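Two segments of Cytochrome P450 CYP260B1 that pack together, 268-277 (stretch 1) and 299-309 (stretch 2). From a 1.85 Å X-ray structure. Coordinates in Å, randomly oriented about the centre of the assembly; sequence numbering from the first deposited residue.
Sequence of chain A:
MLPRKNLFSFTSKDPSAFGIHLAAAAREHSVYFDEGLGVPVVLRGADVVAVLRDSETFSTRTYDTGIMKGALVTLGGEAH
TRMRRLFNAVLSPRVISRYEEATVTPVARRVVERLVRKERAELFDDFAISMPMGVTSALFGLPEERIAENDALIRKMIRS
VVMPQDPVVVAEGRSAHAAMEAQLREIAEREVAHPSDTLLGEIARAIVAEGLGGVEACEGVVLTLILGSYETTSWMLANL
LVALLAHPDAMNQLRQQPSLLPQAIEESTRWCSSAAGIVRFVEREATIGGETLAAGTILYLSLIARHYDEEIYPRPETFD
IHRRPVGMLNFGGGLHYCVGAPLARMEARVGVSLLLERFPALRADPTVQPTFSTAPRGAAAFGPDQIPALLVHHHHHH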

ATOM      1  N   SER A 268      -2.407   0.814  13.809  1.00 17.64           N
ATOM      2  CA  SER A 268      -3.052  -0.137  12.885  1.00 17.61           C
ATOM      3  C   SER A 268      -2.082  -0.667  11.906  1.00 17.56           C
ATOM      4  O   SER A 268      -2.096  -1.866  11.570  1.00 16.59           O
ATOM      5  CB  SER A 268      -4.319   0.463  12.186  1.00 19.27           C
ATOM      6  OG  SER A 268      -4.021   1.327  11.043  1.00 22.99           O
ATOM      7  N   THR A 269      -1.151   0.189  11.458  1.00 15.65           N
ATOM      8  CA  THR A 269      -0.177  -0.287  10.511  1.00 15.85           C
ATOM      9  C   THR A 269       0.862  -1.221  11.158  1.00 16.57           C
ATOM     10  O   THR A 269       1.496  -1.987  10.440  1.00 20.17           O
ATOM     11  CB  THR A 269       0.537   0.778   9.647  1.00 16.29           C
ATOM     12  OG1 THR A 269       1.413   1.575  10.447  1.00 16.81           O
ATOM     13  CG2 THR A 269      -0.490   1.623   8.939  1.00 15.41           C
ATOM     14  N   ARG A 270       1.072  -1.105  12.459  1.00 15.13           N
ATOM     15  CA  ARG A 270       2.001  -2.063  13.158  1.00 16.47           C
ATOM     16  C   ARG A 270       1.273  -3.392  13.465  1.00 16.35           C
ATOM     17  O   ARG A 270       1.756  -4.512  13.144  1.00 19.32           O
ATOM     18  CB  ARG A 270       2.530  -1.449  14.454  1.00 18.40           C
ATOM     19  CG  ARG A 270       3.486  -2.376  15.195  1.00 19.77           C
ATOM     20  CD  ARG A 270       3.646  -1.991  16.630  1.00 19.46           C
ATOM     21  NE  ARG A 270       2.430  -2.267  17.298  1.00 21.45           N
ATOM     22  CZ  ARG A 270       2.002  -3.464  17.645  1.00 18.72           C
ATOM     23  NH1 ARG A 270       2.705  -4.546  17.409  1.00 21.29           N
ATOM     24  NH2 ARG A 270       0.871  -3.529  18.309  1.00 18.95           N
ATOM     25  N   TRP A 271       0.119  -3.257  14.077  1.00 18.75           N
ATOM     26  CA  TRP A 271      -0.661  -4.412  14.538  1.00 18.60           C
ATOM     27  C   TRP A 271      -1.226  -5.233  13.385  1.00 20.62           C
ATOM     28  O   TRP A 271      -1.362  -6.463  13.443  1.00 18.10           O
ATOM     29  CB  TRP A 271      -1.808  -3.889  15.378  1.00 20.70           C
ATOM     30  CG  TRP A 271      -2.584  -4.875  16.014  1.00 20.92           C
ATOM     31  CD1 TRP A 271      -2.223  -5.649  17.123  1.00 22.45           C
ATOM     32  CD2 TRP A 271      -3.866  -5.302  15.631  1.00 20.93           C
ATOM     33  NE1 TRP A 271      -3.201  -6.526  17.398  1.00 20.58           N
ATOM     34  CE2 TRP A 271      -4.219  -6.363  16.497  1.00 22.20           C
ATOM     35  CE3 TRP A 271      -4.714  -4.963  14.597  1.00 20.40           C
ATOM     36  CZ2 TRP A 271      -5.446  -7.038  16.392  1.00 25.32           C
ATOM     37  CZ3 TRP A 271      -5.946  -5.638  14.491  1.00 23.12           C
ATOM     38  CH2 TRP A 271      -6.290  -6.666  15.378  1.00 24.10           C
ATOM     39  N   CYS A 272      -1.559  -4.566  12.276  1.00 18.41           N
ATOM     40  CA  CYS A 272      -2.137  -5.300  11.126  1.00 19.12           C
ATOM     41  C   CYS A 272      -1.757  -4.597   9.827  1.00 18.88           C
ATOM     42  O   CYS A 272      -2.633  -4.103   9.094  1.00 17.64           O
ATOM     43  CB  CYS A 272      -3.649  -5.362  11.282  1.00 22.79           C
ATOM     44  SG  CYS A 272      -4.423  -6.622  10.157  1.00 22.94           S
ATOM     45  N   SER A 273      -0.466  -4.575   9.544  1.00 16.98           N
ATOM     46  CA  SER A 273       0.036  -4.085   8.226  1.00 17.79           C
ATOM     47  C   SER A 273      -0.553  -4.826   7.039  1.00 18.80           C
ATOM     48  O   SER A 273      -0.673  -6.056   7.095  1.00 18.52           O
ATOM     49  CB  SER A 273       1.499  -4.267   8.085  1.00 17.33           C
ATOM     50  OG  SER A 273       1.923  -3.641   6.860  1.00 19.67           O
ATOM     51  N   SER A 274      -0.901  -4.081   5.980  1.00 18.87           N
ATOM     52  CA  SER A 274      -1.331  -4.688   4.735  1.00 19.84           C
ATOM     53  C   SER A 274      -0.220  -5.076   3.787  1.00 20.85           C
ATOM     54  O   SER A 274      -0.494  -5.707   2.765  1.00 21.75           O
ATOM     55  CB  SER A 274      -2.269  -3.782   3.954  1.00 18.92           C
ATOM     56  OG  SER A 274      -1.766  -2.484   3.879  1.00 21.80           O
ATOM     57  N   ALA A 275       1.005  -4.617   4.040  1.00 18.11           N
ATOM     58  CA  ALA A 275       2.118  -4.867   3.159  1.00 15.75           C
ATOM     59  C   ALA A 275       2.848  -6.046   3.734  1.00 16.89           C
ATOM     60  O   ALA A 275       3.595  -5.887   4.676  1.00 18.75           O
ATOM     61  CB  ALA A 275       3.053  -3.707   3.224  1.00 17.68           C
ATOM     62  N   ALA A 276       2.704  -7.191   3.108  1.00 16.66           N
ATOM     63  CA  ALA A 276       3.424  -8.389   3.577  1.00 19.01           C
ATOM     64  C   ALA A 276       4.912  -8.439   3.264  1.00 18.15           C
ATOM     65  O   ALA A 276       5.671  -8.998   4.028  1.00 18.66           O
ATOM     66  CB  ALA A 276       2.806  -9.650   3.046  1.00 20.69           C
ATOM     67  N   GLY A 277       5.323  -7.903   2.142  1.00 17.93           N
ATOM     68  CA  GLY A 277       6.700  -8.073   1.748  1.00 17.93           C
ATOM     69  C   GLY A 277       7.020  -7.415   0.440  1.00 18.92           C
ATOM     70  O   GLY A 277       6.116  -6.905  -0.300  1.00 19.39           O
ATOM     71  N   LEU A 299      15.023 -12.519  -3.505  1.00 28.58           N
ATOM     72  CA  LEU A 299      14.878 -12.508  -2.041  1.00 29.14           C
ATOM     73  C   LEU A 299      13.627 -11.739  -1.620  1.00 26.21           C
ATOM     74  O   LEU A 299      13.395 -10.630  -2.112  1.00 23.37           O
ATOM     75  CB  LEU A 299      16.104 -11.873  -1.455  1.00 26.75           C
ATOM     76  CG  LEU A 299      16.343 -11.941   0.022  1.00 31.94           C
ATOM     77  CD1 LEU A 299      16.524 -13.416   0.467  1.00 34.37           C
ATOM     78  CD2 LEU A 299      17.546 -11.114   0.411  1.00 29.63           C
ATOM     79  N   TYR A 300      12.790 -12.356  -0.770  1.00 23.89           N
ATOM     80  CA  TYR A 300      11.615 -11.740  -0.256  1.00 23.79           C
ATOM     81  C   TYR A 300      11.852 -11.278   1.186  1.00 23.19           C
ATOM     82  O   TYR A 300      12.257 -12.068   2.085  1.00 22.85           O
ATOM     83  CB  TYR A 300      10.435 -12.723  -0.368  1.00 21.56           C
ATOM     84  CG  TYR A 300       9.046 -12.251   0.054  1.00 22.03           C
ATOM     85  CD1 TYR A 300       8.628 -12.273   1.358  1.00 24.53           C
ATOM     86  CD2 TYR A 300       8.186 -11.777  -0.870  1.00 25.32           C
ATOM     87  CE1 TYR A 300       7.348 -11.845   1.705  1.00 25.71           C
ATOM     88  CE2 TYR A 300       6.918 -11.363  -0.545  1.00 30.31           C
ATOM     89  CZ  TYR A 300       6.487 -11.439   0.708  1.00 27.72           C
ATOM     90  OH  TYR A 300       5.239 -11.003   1.023  1.00 30.23           O
ATOM     91  N   LEU A 301      11.481 -10.028   1.451  1.00 19.39           N
ATOM     92  CA  LEU A 301      11.654  -9.421   2.797  1.00 20.84           C
ATOM     93  C   LEU A 301      10.319  -9.271   3.484  1.00 20.87           C
ATOM     94  O   LEU A 301       9.401  -8.655   2.932  1.00 18.69           O
ATOM     95  CB  LEU A 301      12.303  -8.035   2.664  1.00 19.71           C
ATOM     96  CG  LEU A 301      13.567  -7.919   1.815  1.00 24.28           C
ATOM     97  CD1 LEU A 301      14.094  -6.494   1.759  1.00 22.41           C
ATOM     98  CD2 LEU A 301      14.626  -8.789   2.466  1.00 22.40           C
ATOM     99  N   SER A 302      10.151  -9.894   4.650  1.00 18.69           N
ATOM    100  CA  SER A 302       8.960  -9.731   5.416  1.00 18.78           C
ATOM    101  C   SER A 302       8.897  -8.322   6.023  1.00 19.22           C
ATOM    102  O   SER A 302       9.809  -7.880   6.714  1.00 18.87           O
ATOM    103  CB  SER A 302       8.875 -10.695   6.589  1.00 18.01           C
ATOM    104  OG  SER A 302       7.676 -10.453   7.349  1.00 19.45           O
ATOM    105  N   LEU A 303       7.829  -7.626   5.727  1.00 17.56           N
ATOM    106  CA  LEU A 303       7.580  -6.310   6.310  1.00 17.28           C
ATOM    107  C   LEU A 303       6.667  -6.422   7.513  1.00 18.82           C
ATOM    108  O   LEU A 303       6.273  -5.419   8.062  1.00 21.68           O
ATOM    109  CB  LEU A 303       7.037  -5.376   5.244  1.00 16.13           C
ATOM    110  CG  LEU A 303       7.916  -5.157   4.026  1.00 18.96           C
ATOM    111  CD1 LEU A 303       7.274  -4.255   2.958  1.00 21.84           C
ATOM    112  CD2 LEU A 303       9.286  -4.606   4.293  1.00 20.54           C
ATOM    113  N   ILE A 304       6.314  -7.663   7.937  1.00 18.03           N
ATOM    114  CA  ILE A 304       5.461  -7.883   9.089  1.00 17.05           C
ATOM    115  C   ILE A 304       6.176  -8.426  10.349  1.00 21.03           C
ATOM    116  O   ILE A 304       5.776  -8.100  11.453  1.00 18.07           O
ATOM    117  CB  ILE A 304       4.248  -8.810   8.699  1.00 17.29           C
ATOM    118  CG1 ILE A 304       3.240  -8.032   7.793  1.00 17.39           C
ATOM    119  CG2 ILE A 304       3.480  -9.395   9.883  1.00 17.45           C
ATOM    120  CD1 ILE A 304       2.208  -8.823   6.995  1.00 19.12           C
ATOM    121  N   ALA A 305       7.144  -9.323  10.174  1.00 18.82           N
ATOM    122  CA  ALA A 305       7.679 -10.007  11.349  1.00 18.53           C
ATOM    123  C   ALA A 305       8.201  -9.027  12.425  1.00 18.57           C
ATOM    124  O   ALA A 305       7.921  -9.199  13.585  1.00 20.33           O
ATOM    125  CB  ALA A 305       8.761 -10.913  10.926  1.00 19.16           C
ATOM    126  N   ARG A 306       8.897  -8.002  12.009  1.00 20.09           N
ATOM    127  CA  ARG A 306       9.378  -6.902  12.950  1.00 22.04           C
ATOM    128  C   ARG A 306       8.272  -6.390  13.798  1.00 22.12           C
ATOM    129  O   ARG A 306       8.467  -6.129  14.986  1.00 21.88           O
ATOM    130  CB  ARG A 306      10.031  -5.753  12.194  1.00 23.20           C
ATOM    131  CG  ARG A 306      10.764  -4.745  13.056  1.00 25.76           C
ATOM    132  CD  ARG A 306      11.587  -3.744  12.256  1.00 27.95           C
ATOM    133  NE  ARG A 306      12.644  -3.242  13.131  1.00 32.01           N
ATOM    134  CZ  ARG A 306      12.514  -2.240  14.012  1.00 32.67           C
ATOM    135  NH1 ARG A 306      11.382  -1.567  14.169  1.00 31.43           N
ATOM    136  NH2 ARG A 306      13.536  -1.925  14.792  1.00 31.53           N
ATOM    137  N   HIS A 307       7.048  -6.205  13.239  1.00 20.86           N
ATOM    138  CA  HIS A 307       5.985  -5.622  13.986  1.00 17.88           C
ATOM    139  C   HIS A 307       5.565  -6.451  15.192  1.00 19.31           C
ATOM    140  O   HIS A 307       4.913  -5.948  16.105  1.00 19.07           O
ATOM    141  CB  HIS A 307       4.779  -5.381  13.076  1.00 17.90           C
ATOM    142  CG  HIS A 307       5.083  -4.434  11.945  1.00 15.81           C
ATOM    143  ND1 HIS A 307       4.260  -4.297  10.850  1.00 17.58           N
ATOM    144  CD2 HIS A 307       6.138  -3.599  11.729  1.00 15.87           C
ATOM    145  CE1 HIS A 307       4.775  -3.395  10.041  1.00 14.70           C
ATOM    146  NE2 HIS A 307       5.903  -2.950  10.552  1.00 17.64           N
ATOM    147  N   TYR A 308       5.792  -7.760  15.106  1.00 20.37           N
ATOM    148  CA  TYR A 308       5.452  -8.736  16.174  1.00 21.77           C
ATOM    149  C   TYR A 308       6.699  -9.200  17.034  1.00 25.24           C
ATOM    150  O   TYR A 308       6.592 -10.137  17.783  1.00 25.72           O
ATOM    151  CB  TYR A 308       4.674  -9.899  15.532  1.00 23.16           C
ATOM    152  CG  TYR A 308       3.232  -9.545  15.400  1.00 21.45           C
ATOM    153  CD1 TYR A 308       2.799  -8.633  14.423  1.00 23.27           C
ATOM    154  CD2 TYR A 308       2.317  -9.999  16.277  1.00 22.22           C
ATOM    155  CE1 TYR A 308       1.472  -8.266  14.312  1.00 21.91           C
ATOM    156  CE2 TYR A 308       1.007  -9.590  16.224  1.00 25.33           C
ATOM    157  CZ  TYR A 308       0.585  -8.714  15.203  1.00 23.11           C
ATOM    158  OH  TYR A 308      -0.747  -8.372  15.150  1.00 26.48           O
ATOM    159  N   ASP A 309       7.850  -8.538  16.917  1.00 25.87           N
ATOM    160  CA  ASP A 309       9.071  -8.849  17.763  1.00 28.10           C
ATOM    161  C   ASP A 309       8.913  -8.097  19.085  1.00 24.98           C
ATOM    162  O   ASP A 309       9.041  -6.911  19.106  1.00 26.71           O
ATOM    163  CB  ASP A 309      10.299  -8.438  16.980  1.00 29.93           C
ATOM    164  CG  ASP A 309      11.588  -8.647  17.699  1.00 33.44           C
ATOM    165  OD1 ASP A 309      11.585  -8.838  18.951  1.00 37.99           O
ATOM    166  OD2 ASP A 309      12.605  -8.550  16.980  1.00 36.74           O
TER
HETATM  167  O   HOH W   1       1.675  -5.982  11.035  1.00 15.52           O
HETATM  168  O   HOH W   2       4.293  -4.112   6.491  1.00 26.48           O
HETATM  169  O   HOH W   3       5.436 -10.945   5.930  1.00 23.27           O

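Stretch 1 enters as the last turn of a helix, closed by the bond from Cys 272 N to Ser 268 O (2.8 Å). Cys 272 is the first residue to leave helical phi/psi, and the chain continues as an irregular loop to Gly 277, which pairs as strand. Stretch 2 does the reverse: a strand through Ser 302 gives way to a turn and a short 3-10 segment at 306-307. The two chains meet antiparallel, so that Gly 277 lies beside Ser 302 (CA to CA 4.6 Å) as a non-hydrogen-bonded bridge pair, while Arg 270 lies beside His 307 (CA to CA 5.4 Å). Next to the bridge, Leu 303 N donates to Ala 276 O at 3.1 Å and a nearly straight 170°.

Glycine suits position 277 because the approach is so close. Its CA is 3.0 Å from Leu 301 O, and a CB placed there would lie 2.2 Å from Tyr 300 CZ, a clash. Beside it, Ala 276 has a side chain small enough to fit near Tyr 300, CB to OH 3.4 Å, and its CB also meets Ile 304 CD1 at 4.1 Å. Ala 275 makes a looser apolar contact, its CB 4.3 Å from Leu 303 CD1.

Serines organise the turns in both stretches. Ser 302 OG accepts from Ile 304 N (3.2 Å) and Ala 305 N (3.1 Å), satisfying two amides where the strand ends; Ser 273 OG likewise accepts from Ala 275 N (3.1 Å). Water 2 extends this network across the contact, donating to Ala 275 O (2.6 Å) and Leu 303 O (2.8 Å) and accepting from Ser 273 OG (2.4 Å).

At the helix end, the long side chain of Arg 270 carries NH1 to His 307 O, a hydrogen bond of 2.9 Å that lies near the guanidinium plane but is bent to 132°. The flat imidazole of His 307 offers a face to the same residue: Arg 270 CA sits 4.2 Å from the ring centroid, 25° off the normal, in a CH-pi contact. Water 1 joins His 307 ND1 (3.1 Å) to Arg 270 O (2.6 Å) and Ser 273 N (3.0 Å), linking the ring to the last turn of the helix and to the loop just past it.

Tyr 308 starts sideways from its CA, yet its length brings the hydroxyl to the helix end, where OH donates to Trp 271 O at 2.6 Å. The hydroxyl oxygen also lies over one face of the indole, with Trp 271 CD1 3.7 Å from Tyr 308 OH.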